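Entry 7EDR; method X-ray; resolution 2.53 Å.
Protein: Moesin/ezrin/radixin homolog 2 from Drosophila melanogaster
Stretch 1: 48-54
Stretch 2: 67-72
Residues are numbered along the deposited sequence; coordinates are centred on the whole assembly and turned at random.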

# COMPACT_ATOMS: atom_id res chain seq x y z
N GLN C 48 22.55 8.63 22.11
CA GLN C 48 22.90 7.99 23.37
C GLN C 48 24.04 8.76 24.05
O GLN C 48 24.89 9.36 23.38
CB GLN C 48 23.30 6.54 23.14
CG GLN C 48 23.41 5.73 24.40
CD GLN C 48 23.70 4.27 24.14
OE1 GLN C 48 24.82 3.90 23.84
NE2 GLN C 48 22.68 3.42 24.27
N TYR C 49 24.02 8.76 25.38
CA TYR C 49 25.02 9.48 26.16
C TYR C 49 25.09 8.90 27.57
O TYR C 49 24.22 8.15 28.00
CB TYR C 49 24.71 10.98 26.23
CG TYR C 49 23.49 11.32 27.04
CD1 TYR C 49 22.21 11.15 26.51
CD2 TYR C 49 23.60 11.80 28.34
CE1 TYR C 49 21.08 11.46 27.25
CE2 TYR C 49 22.47 12.12 29.08
CZ TYR C 49 21.22 11.94 28.54
OH TYR C 49 20.09 12.25 29.26
N VAL C 50 26.15 9.28 28.28
CA VAL C 50 26.31 8.95 29.69
C VAL C 50 25.88 10.16 30.50
O VAL C 50 26.24 11.29 30.16
CB VAL C 50 27.75 8.55 30.02
CG1 VAL C 50 27.85 8.11 31.48
CG2 VAL C 50 28.21 7.43 29.09
N ASP C 51 25.07 9.93 31.53
CA ASP C 51 24.48 11.05 32.24
C ASP C 51 25.29 11.36 33.50
O ASP C 51 26.32 10.72 33.78
CB ASP C 51 22.99 10.78 32.54
CG ASP C 51 22.77 9.65 33.55
OD1 ASP C 51 23.76 9.02 33.97
OD2 ASP C 51 21.60 9.40 33.92
N THR C 52 24.84 12.34 34.28
CA THR C 52 25.54 12.67 35.52
C THR C 52 25.21 11.66 36.62
O THR C 52 25.18 12.02 37.80
CB THR C 52 25.19 14.09 35.99
OG1 THR C 52 23.78 14.19 36.23
CG2 THR C 52 25.63 15.12 34.96
N ARG C 53 24.95 10.42 36.25
CA ARG C 53 24.75 9.36 37.23
C ARG C 53 25.41 8.06 36.77
O ARG C 53 25.11 7.00 37.32
CB ARG C 53 23.26 9.09 37.49
CG ARG C 53 22.49 10.26 38.08
CD ARG C 53 21.00 9.92 38.15
NE ARG C 53 20.14 11.08 37.91
CZ ARG C 53 18.86 10.99 37.54
NH1 ARG C 53 18.31 9.80 37.37
NH2 ARG C 53 18.13 12.08 37.34
N SER C 54 26.31 8.13 35.78
CA SER C 54 26.97 6.96 35.21
C SER C 54 25.95 5.97 34.64
O SER C 54 26.10 4.75 34.76
CB SER C 54 27.88 6.27 36.23
OG SER C 54 28.85 7.17 36.72
N ASP C 67 18.99 20.28 29.98
CA ASP C 67 18.24 19.82 31.14
C ASP C 67 18.20 18.31 31.28
O ASP C 67 17.33 17.78 31.98
CB ASP C 67 16.80 20.34 31.07
CG ASP C 67 16.73 21.85 31.17
OD1 ASP C 67 15.65 22.41 30.90
OD2 ASP C 67 17.75 22.47 31.53
N GLN C 68 19.11 17.58 30.63
CA GLN C 68 19.02 16.13 30.58
C GLN C 68 20.25 15.46 31.19
O GLN C 68 20.59 14.33 30.84
CB GLN C 68 18.78 15.65 29.15
CG GLN C 68 17.49 16.22 28.53
CD GLN C 68 17.09 15.56 27.22
OE1 GLN C 68 17.08 14.34 27.10
NE2 GLN C 68 16.76 16.38 26.22
N ARG C 69 20.92 16.17 32.11
CA ARG C 69 22.00 15.59 32.91
C ARG C 69 23.08 14.95 32.05
O ARG C 69 23.61 13.89 32.38
CB ARG C 69 21.45 14.58 33.92
CG ARG C 69 20.74 15.19 35.11
CD ARG C 69 19.61 14.27 35.56
NE ARG C 69 18.28 14.78 35.20
CZ ARG C 69 17.28 14.04 34.73
NH1 ARG C 69 17.45 12.74 34.51
NH2 ARG C 69 16.11 14.62 34.45
N VAL C 70 23.41 15.59 30.93
CA VAL C 70 24.56 15.14 30.16
C VAL C 70 25.83 15.42 30.94
O VAL C 70 26.04 16.54 31.44
CB VAL C 70 24.59 15.82 28.78
CG1 VAL C 70 25.84 15.41 28.04
CG2 VAL C 70 23.35 15.47 27.99
N GLU C 71 26.70 14.42 31.06
CA GLU C 71 27.98 14.61 31.74
C GLU C 71 28.91 15.48 30.89
O GLU C 71 29.05 15.28 29.68
CB GLU C 71 28.62 13.26 32.05
CG GLU C 71 30.07 13.33 32.56
CD GLU C 71 30.20 14.06 33.89
OE1 GLU C 71 29.98 13.42 34.94
OE2 GLU C 71 30.52 15.28 33.89
N LEU C 72 29.57 16.44 31.54
CA LEU C 72 30.31 17.49 30.84
C LEU C 72 31.75 17.72 31.32
O LEU C 72 32.51 18.37 30.59
CB LEU C 72 29.55 18.82 30.95
CG LEU C 72 28.32 18.91 30.06
CD1 LEU C 72 27.48 20.11 30.43
CD2 LEU C 72 28.76 18.98 28.60

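The two segments meet where the strand ending at Val-50 gives way to a turn, and stretch 2, which has no regular secondary structure, runs across it with end-to-end directions 84° apart. A single beta bridge pairs Asp-51 with Val-70, their CA atoms 4.6 Å apart.

Along stretch 2, Asp-67 makes no contact. Gln-68 follows with its carbonyl, which accepts a hydrogen bond from the phenol of the buried Tyr-49 (OH to O of Gln-68, 2.7 Å), so the polar tip of an otherwise apolar ring is satisfied by backbone. The carbonyl of Arg-69 accepts the next bond, from Thr-52 (N of Thr-52 to O of Arg-69, 2.7 Å); at an N-H...O angle of 130° it is short but bent. The side chain of Arg-69 meets that of Arg-53, NH2 of Arg-53 lying over one face of its guanidinium, 3.0 Å from NH1 of Arg-69. Both groups are donors of like charge, so this proximity is no hydrogen bond.

Val-70 directs its CA-to-CB bond away overall, yet its CG2 sits over a face of the Tyr-49 ring in a CH-pi contact, 3.6 Å from CE2 of Tyr-49. Glu-71 completes the backbone pairing: its N donates to O of Val-50 at 3.3 Å, long but nearly straight at 168°. Leu-72 lies beyond the contact.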